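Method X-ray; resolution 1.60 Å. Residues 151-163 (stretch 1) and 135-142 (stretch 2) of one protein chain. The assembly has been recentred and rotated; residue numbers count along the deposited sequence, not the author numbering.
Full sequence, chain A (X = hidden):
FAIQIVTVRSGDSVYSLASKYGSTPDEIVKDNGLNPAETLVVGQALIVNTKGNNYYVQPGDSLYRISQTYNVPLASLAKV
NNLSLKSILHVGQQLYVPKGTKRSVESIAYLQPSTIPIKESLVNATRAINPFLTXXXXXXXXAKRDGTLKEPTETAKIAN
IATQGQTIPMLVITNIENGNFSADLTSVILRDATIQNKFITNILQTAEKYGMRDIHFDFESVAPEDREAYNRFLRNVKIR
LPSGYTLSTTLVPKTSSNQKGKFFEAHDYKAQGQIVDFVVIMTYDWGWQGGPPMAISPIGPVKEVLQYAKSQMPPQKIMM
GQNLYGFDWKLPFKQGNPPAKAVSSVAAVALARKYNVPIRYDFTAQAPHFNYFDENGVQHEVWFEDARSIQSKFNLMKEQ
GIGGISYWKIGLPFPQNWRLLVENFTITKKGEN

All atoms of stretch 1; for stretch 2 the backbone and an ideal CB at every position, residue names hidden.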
ATOM      1  N   GLU A 151       3.711 -15.538 -19.973  1.00 24.50           N
ATOM      2  CA  GLU A 151       2.443 -14.971 -19.519  1.00 22.75           C
ATOM      3  C   GLU A 151       1.937 -15.721 -18.293  1.00 23.19           C
ATOM      4  O   GLU A 151       1.944 -16.959 -18.276  1.00 26.89           O
ATOM      5  CB  GLU A 151       1.379 -15.043 -20.609  1.00 27.70           C
ATOM      6  CG  GLU A 151       1.684 -14.259 -21.859  1.00 46.57           C
ATOM      7  CD  GLU A 151       0.442 -13.987 -22.692  1.00 51.56           C
ATOM      8  OE1 GLU A 151      -0.680 -14.276 -22.219  1.00 48.61           O
ATOM      9  OE2 GLU A 151       0.593 -13.475 -23.820  1.00 61.76           O
ATOM     10  N   PRO A 152       1.457 -14.988 -17.277  1.00 22.71           N
ATOM     11  CA  PRO A 152       0.808 -15.642 -16.131  1.00 21.23           C
ATOM     12  C   PRO A 152      -0.592 -16.151 -16.467  1.00 25.17           C
ATOM     13  O   PRO A 152      -1.188 -15.705 -17.439  1.00 22.94           O
ATOM     14  CB  PRO A 152       0.747 -14.536 -15.085  1.00 21.50           C
ATOM     15  CG  PRO A 152       0.721 -13.282 -15.864  1.00 20.99           C
ATOM     16  CD  PRO A 152       1.560 -13.530 -17.089  1.00 19.34           C
ATOM     17  N   THR A 153      -1.120 -17.065 -15.652  1.00 24.13           N
ATOM     18  CA  THR A 153      -2.370 -17.723 -15.999  1.00 21.10           C
ATOM     19  C   THR A 153      -3.545 -16.747 -15.971  1.00 25.98           C
ATOM     20  O   THR A 153      -3.546 -15.798 -15.189  1.00 23.57           O
ATOM     21  CB  THR A 153      -2.654 -18.913 -15.039  1.00 31.93           C
ATOM     22  OG1 THR A 153      -3.813 -19.624 -15.483  1.00 44.20           O
ATOM     23  CG2 THR A 153      -2.860 -18.442 -13.602  1.00 28.76           C
ATOM     24  N   GLU A 154      -4.524 -16.974 -16.847  1.00 27.03           N
ATOM     25  CA  GLU A 154      -5.787 -16.231 -16.846  1.00 24.84           C
ATOM     26  C   GLU A 154      -5.587 -14.718 -16.968  1.00 21.38           C
ATOM     27  O   GLU A 154      -6.322 -13.928 -16.361  1.00 24.97           O
ATOM     28  CB  GLU A 154      -6.568 -16.567 -15.567  1.00 34.57           C
ATOM     29  CG  GLU A 154      -6.822 -18.067 -15.385  1.00 36.47           C
ATOM     30  CD  GLU A 154      -7.425 -18.406 -14.027  1.00 47.38           C
ATOM     31  OE1 GLU A 154      -8.468 -17.828 -13.663  1.00 49.38           O
ATOM     32  OE2 GLU A 154      -6.830 -19.241 -13.313  1.00 58.39           O
ATOM     33  N   THR A 155      -4.605 -14.309 -17.772  1.00 26.65           N
ATOM     34  CA  THR A 155      -4.324 -12.885 -17.945  1.00 25.25           C
ATOM     35  C   THR A 155      -5.520 -12.149 -18.523  1.00 26.70           C
ATOM     36  O   THR A 155      -5.845 -11.062 -18.073  1.00 24.09           O
ATOM     37  CB  THR A 155      -3.084 -12.652 -18.847  1.00 24.26           C
ATOM     38  OG1 THR A 155      -1.912 -13.069 -18.140  1.00 25.41           O
ATOM     39  CG2 THR A 155      -2.900 -11.202 -19.163  1.00 30.17           C
ATOM     40  N   ALA A 156      -6.183 -12.725 -19.523  1.00 32.03           N
ATOM     41  CA  ALA A 156      -7.320 -12.049 -20.148  1.00 30.17           C
ATOM     42  C   ALA A 156      -8.438 -11.803 -19.134  1.00 25.58           C
ATOM     43  O   ALA A 156      -9.077 -10.750 -19.155  1.00 28.64           O
ATOM     44  CB  ALA A 156      -7.840 -12.854 -21.329  1.00 30.09           C
ATOM     45  N   LYS A 157      -8.688 -12.780 -18.271  1.00 28.78           N
ATOM     46  CA  LYS A 157      -9.709 -12.654 -17.231  1.00 28.24           C
ATOM     47  C   LYS A 157      -9.431 -11.472 -16.306  1.00 22.89           C
ATOM     48  O   LYS A 157     -10.334 -10.690 -15.983  1.00 25.32           O
ATOM     49  CB  LYS A 157      -9.790 -13.943 -16.400  1.00 32.60           C
ATOM     50  CG  LYS A 157     -10.827 -13.916 -15.266  1.00 34.20           C
ATOM     51  CD  LYS A 157     -10.852 -15.212 -14.454  1.00 48.82           C
ATOM     52  CE  LYS A 157     -11.319 -16.405 -15.282  1.00 67.86           C
ATOM     53  NZ  LYS A 157     -11.388 -17.658 -14.477  1.00 69.73           N
ATOM     54  N   ILE A 158      -8.185 -11.372 -15.851  1.00 25.52           N
ATOM     55  CA  ILE A 158      -7.793 -10.336 -14.897  1.00 22.57           C
ATOM     56  C   ILE A 158      -7.801  -8.956 -15.556  1.00 20.48           C
ATOM     57  O   ILE A 158      -8.286  -7.992 -14.982  1.00 22.21           O
ATOM     58  CB  ILE A 158      -6.407 -10.654 -14.302  1.00 24.23           C
ATOM     59  CG1 ILE A 158      -6.440 -12.004 -13.553  1.00 21.95           C
ATOM     60  CG2 ILE A 158      -5.937  -9.557 -13.371  1.00 21.45           C
ATOM     61  CD1 ILE A 158      -7.440 -12.081 -12.412  1.00 26.54           C
ATOM     62  N   ALA A 159      -7.295  -8.855 -16.780  1.00 23.03           N
ATOM     63  CA  ALA A 159      -7.315  -7.575 -17.491  1.00 20.08           C
ATOM     64  C   ALA A 159      -8.736  -7.100 -17.732  1.00 24.66           C
ATOM     65  O   ALA A 159      -9.015  -5.904 -17.655  1.00 28.83           O
ATOM     66  CB  ALA A 159      -6.574  -7.675 -18.809  1.00 23.10           C
ATOM     67  N   ASN A 160      -9.633  -8.032 -18.043  1.00 26.86           N
ATOM     68  CA  ASN A 160     -11.021  -7.673 -18.317  1.00 35.59           C
ATOM     69  C   ASN A 160     -11.727  -7.166 -17.059  1.00 28.61           C
ATOM     70  O   ASN A 160     -12.563  -6.261 -17.130  1.00 29.79           O
ATOM     71  CB  ASN A 160     -11.787  -8.868 -18.886  1.00 55.23           C
ATOM     72  CG  ASN A 160     -13.166  -8.488 -19.403  1.00 77.55           C
ATOM     73  OD1 ASN A 160     -13.346  -7.439 -20.021  1.00 84.54           O
ATOM     74  ND2 ASN A 160     -14.152  -9.334 -19.129  1.00 85.90           N
ATOM     75  N   ILE A 161     -11.394  -7.744 -15.910  1.00 27.38           N
ATOM     76  CA  ILE A 161     -11.942  -7.264 -14.645  1.00 23.70           C
ATOM     77  C   ILE A 161     -11.573  -5.792 -14.476  1.00 24.10           C
ATOM     78  O   ILE A 161     -12.406  -4.956 -14.123  1.00 24.12           O
ATOM     79  CB  ILE A 161     -11.430  -8.093 -13.448  1.00 23.15           C
ATOM     80  CG1 ILE A 161     -12.107  -9.467 -13.437  1.00 24.29           C
ATOM     81  CG2 ILE A 161     -11.693  -7.380 -12.112  1.00 24.00           C
ATOM     82  CD1 ILE A 161     -11.541 -10.433 -12.419  1.00 26.85           C
ATOM     83  N   ALA A 162     -10.304  -5.488 -14.714  1.00 23.26           N
ATOM     84  CA  ALA A 162      -9.820  -4.125 -14.584  1.00 22.04           C
ATOM     85  C   ALA A 162     -10.565  -3.180 -15.524  1.00 26.14           C
ATOM     86  O   ALA A 162     -11.139  -2.181 -15.086  1.00 28.22           O
ATOM     87  CB  ALA A 162      -8.332  -4.073 -14.853  1.00 24.17           C
ATOM     88  N   THR A 163     -10.584  -3.542 -16.808  1.00 26.29           N
ATOM     89  CA  THR A 163     -11.122  -2.696 -17.869  1.00 28.59           C
ATOM     90  C   THR A 163     -12.606  -2.407 -17.641  1.00 29.34           C
ATOM     91  O   THR A 163     -13.057  -1.276 -17.809  1.00 28.99           O
ATOM     92  CB  THR A 163     -10.896  -3.378 -19.239  1.00 23.15           C
ATOM     93  OG1 THR A 163      -9.489  -3.451 -19.484  1.00 32.07           O
ATOM     94  CG2 THR A 163     -11.576  -2.621 -20.391  1.00 32.08           C
ATOM     95  N   UNK A 135      -5.082   1.679 -11.172  1.00 18.20           N
ATOM     96  CA  UNK A 135      -4.339   0.629 -11.857  1.00 17.71           C
ATOM     97  C   UNK A 135      -4.425  -0.703 -11.119  1.00 19.23           C
ATOM     98  O   UNK A 135      -4.395  -0.716  -9.897  1.00 17.74           O
ATOM     99  CB  UNK A 135      -2.874   1.042 -12.017  1.00 17.71           C
ATOM    100  N   UNK A 136      -4.499  -1.802 -11.877  1.00 17.41           N
ATOM    101  CA  UNK A 136      -4.405  -3.170 -11.362  1.00 15.71           C
ATOM    102  C   UNK A 136      -3.161  -3.818 -11.951  1.00 17.65           C
ATOM    103  O   UNK A 136      -2.994  -3.845 -13.181  1.00 18.69           O
ATOM    104  CB  UNK A 136      -5.657  -3.982 -11.699  1.00 15.71           C
ATOM    105  N   UNK A 137      -2.299  -4.334 -11.082  1.00 15.63           N
ATOM    106  CA  UNK A 137      -0.996  -4.872 -11.482  1.00 15.68           C
ATOM    107  C   UNK A 137      -0.888  -6.367 -11.264  1.00 14.97           C
ATOM    108  O   UNK A 137      -0.616  -6.815 -10.143  1.00 15.50           O
ATOM    109  CB  UNK A 137       0.122  -4.166 -10.712  1.00 15.68           C
ATOM    110  N   UNK A 138      -1.064  -7.143 -12.332  1.00 15.23           N
ATOM    111  CA  UNK A 138      -0.969  -8.587 -12.247  1.00 15.62           C
ATOM    112  C   UNK A 138       0.494  -9.017 -12.332  1.00 17.29           C
ATOM    113  O   UNK A 138       1.155  -8.900 -13.368  1.00 18.07           O
ATOM    114  CB  UNK A 138      -1.794  -9.248 -13.353  1.00 15.62           C
ATOM    115  N   UNK A 139       0.994  -9.514 -11.207  1.00 17.17           N
ATOM    116  CA  UNK A 139       2.397  -9.863 -11.045  1.00 15.94           C
ATOM    117  C   UNK A 139       2.599 -11.339 -11.377  1.00 17.12           C
ATOM    118  O   UNK A 139       2.058 -12.184 -10.640  1.00 15.67           O
ATOM    119  CB  UNK A 139       2.873  -9.557  -9.623  1.00 15.94           C
ATOM    120  N   UNK A 140       3.333 -11.722 -12.436  1.00 15.34           N
ATOM    121  CA  UNK A 140       3.979 -10.850 -13.433  1.00 15.33           C
ATOM    122  C   UNK A 140       4.189 -11.623 -14.741  1.00 16.08           C
ATOM    123  O   UNK A 140       3.994 -12.826 -14.795  1.00 17.31           O
ATOM    124  CB  UNK A 140       5.314 -10.320 -12.907  1.00 15.33           C
ATOM    125  N   UNK A 141       4.563 -10.902 -15.786  1.00 16.20           N
ATOM    126  CA  UNK A 141       5.134 -11.480 -17.008  1.00 17.05           C
ATOM    127  C   UNK A 141       6.638 -11.554 -16.813  1.00 17.61           C
ATOM    128  O   UNK A 141       7.262 -10.534 -16.522  1.00 19.81           O
ATOM    129  CB  UNK A 141       4.775 -10.659 -18.249  1.00 17.05           C
ATOM    130  N   UNK A 142       7.233 -12.733 -16.981  1.00 17.43           N
ATOM    131  CA  UNK A 142       8.666 -12.892 -16.787  1.00 20.30           C
ATOM    132  C   UNK A 142       9.388 -12.771 -18.125  1.00 19.29           C
ATOM    133  O   UNK A 142       9.042 -13.459 -19.075  1.00 21.07           O
ATOM    134  CB  UNK A 142       8.977 -14.237 -16.126  1.00 20.30           C
TER

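The axes of strand 135-142 and helix 155-163 approach to 9.0 Å and run nearly antiparallel (171°). Positions 136 and 138 point toward stretch 1, while 135, 137, 139 and 140 point away.

Position 135 points away, and its ideal CB has nothing of stretch 1 within 5.5 Å; stretch 1 sets no preference. It is Tyr135, whose hydroxyl is hydrogen-bonded elsewhere in the structure.

Position 136 points toward the helix, its ideal CB 4.1 Å from Ala162 CB. Small Ala162 and the branched Ile158 offer only carbon here, which suits a mid-sized aliphatic such as leucine, isoleucine, valine or methionine. The residue is Leu136, chi1 t and chi2 p, and its CD2 lies 3.8 Å from Ile158 CG2 and 3.9 Å from Ala162 CB, touching residues one helical turn apart.

Position 137 points away and is unconstrained by stretch 1; it is Ala137.

Position 138 gives the most information. Its ideal CB is 4.2 Å from Ile158 CG2 and 5.4 Å from Pro152 CG, so a long side chain can run between helix and loop. The walls are largely apolar, but farther out lies the carbonyl of Thr153, within a type II turn from Pro152 to Thr155. A flat ring would suit the walls; leucine or methionine could also use them, but a donor at the far end would use the carbonyl too. Tyr138 does both: its OH donates a hydrogen bond to Thr153 O at 2.6 Å, near the ring plane, while Pro152 CG sits over one face, 4.0 Å from the Tyr138 ring centroid.

Position 139 points away, leaving its choice to other surroundings; it is Phe139.

Position 140 also points away, with nothing of stretch 1 within 5.5 Å of its ideal CB, so stretch 1 scarcely restricts its side chain. The peptide bond before 140 is cis, and its carbonyl O is 3.4 Å from Pro152 CD. The residue is Ser140, with OG hydrogen-bonded elsewhere in the structure.

Position 141 points sideways, its ideal CB 4.5 Å from Pro152 CD. Beside it lie the proline ring, the methylene carbons of Glu151 and the methyl of Thr155, a surface for an aromatic ring or a long aliphatic chain. Phe141 brings its ring back toward them: Pro152 CD stands over one face, 3.6 Å from the Phe141 ring centroid, a CH-pi contact. Thr155 CG2 meets the edge, 3.7 Å from Phe141 CZ, and Glu151 CG is 3.4 Å from Phe141 CE2.

Position 142 points sideways into space that stretch 1 leaves empty, so many residues would fit; it is Glu142.

Stretch 2 (135-142) YLAYFSFE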
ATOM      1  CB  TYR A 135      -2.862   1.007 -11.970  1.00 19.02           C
ATOM      2  CG  TYR A 135      -2.553   2.256 -12.744  1.00 17.92           C
ATOM      3  CD1 TYR A 135      -2.396   2.202 -14.107  1.00 20.18           C
ATOM      4  CD2 TYR A 135      -2.395   3.476 -12.101  1.00 18.96           C
ATOM      5  CE1 TYR A 135      -2.107   3.325 -14.825  1.00 24.16           C
ATOM      6  CE2 TYR A 135      -2.097   4.617 -12.812  1.00 23.81           C
ATOM      7  CZ  TYR A 135      -1.956   4.529 -14.177  1.00 26.82           C
ATOM      8  OH  TYR A 135      -1.659   5.645 -14.938  1.00 32.82           O
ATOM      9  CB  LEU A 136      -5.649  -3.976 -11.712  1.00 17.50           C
ATOM     10  CG  LEU A 136      -5.652  -5.446 -11.284  1.00 18.86           C
ATOM     11  CD1 LEU A 136      -5.586  -5.592  -9.740  1.00 17.07           C
ATOM     12  CD2 LEU A 136      -6.869  -6.157 -11.839  1.00 21.33           C
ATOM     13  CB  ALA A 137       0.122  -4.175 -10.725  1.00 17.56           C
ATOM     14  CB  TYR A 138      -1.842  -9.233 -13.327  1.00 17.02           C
ATOM     15  CG  TYR A 138      -1.971 -10.748 -13.244  1.00 18.75           C
ATOM     16  CD1 TYR A 138      -1.547 -11.453 -12.134  1.00 23.76           C
ATOM     17  CD2 TYR A 138      -2.495 -11.472 -14.306  1.00 17.77           C
ATOM     18  CE1 TYR A 138      -1.652 -12.830 -12.081  1.00 29.30           C
ATOM     19  CE2 TYR A 138      -2.622 -12.844 -14.243  1.00 18.06           C
ATOM     20  CZ  TYR A 138      -2.191 -13.516 -13.147  1.00 20.35           C
ATOM     21  OH  TYR A 138      -2.300 -14.898 -13.090  1.00 24.16           O
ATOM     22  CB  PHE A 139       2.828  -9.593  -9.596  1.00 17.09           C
ATOM     23  CG  PHE A 139       4.322  -9.643  -9.380  1.00 17.65           C
ATOM     24  CD1 PHE A 139       4.968 -10.845  -9.200  1.00 19.66           C
ATOM     25  CD2 PHE A 139       5.062  -8.471  -9.298  1.00 17.89           C
ATOM     26  CE1 PHE A 139       6.349 -10.888  -8.989  1.00 19.24           C
ATOM     27  CE2 PHE A 139       6.423  -8.520  -9.080  1.00 18.21           C
ATOM     28  CZ  PHE A 139       7.058  -9.717  -8.922  1.00 16.67           C
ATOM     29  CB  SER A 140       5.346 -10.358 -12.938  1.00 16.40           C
ATOM     30  OG  SER A 140       6.291 -11.415 -12.984  1.00 18.30           O
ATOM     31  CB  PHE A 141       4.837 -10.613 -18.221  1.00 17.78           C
ATOM     32  CG  PHE A 141       3.405 -10.628 -18.674  1.00 17.33           C
ATOM     33  CD1 PHE A 141       2.411 -10.029 -17.899  1.00 18.78           C
ATOM     34  CD2 PHE A 141       3.050 -11.196 -19.887  1.00 23.49           C
ATOM     35  CE1 PHE A 141       1.105 -10.024 -18.324  1.00 20.21           C
ATOM     36  CE2 PHE A 141       1.725 -11.186 -20.314  1.00 24.33           C
ATOM     37  CZ  PHE A 141       0.758 -10.596 -19.530  1.00 24.50           C
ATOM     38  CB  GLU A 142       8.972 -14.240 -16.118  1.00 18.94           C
ATOM     39  CG  GLU A 142       8.282 -14.327 -14.741  1.00 20.13           C
ATOM     40  CD  GLU A 142       8.517 -15.617 -13.969  1.00 26.25           C
ATOM     41  OE1 GLU A 142       9.099 -16.572 -14.518  1.00 28.36           O
ATOM     42  OE2 GLU A 142       8.096 -15.667 -12.788  1.00 25.27           O
TER
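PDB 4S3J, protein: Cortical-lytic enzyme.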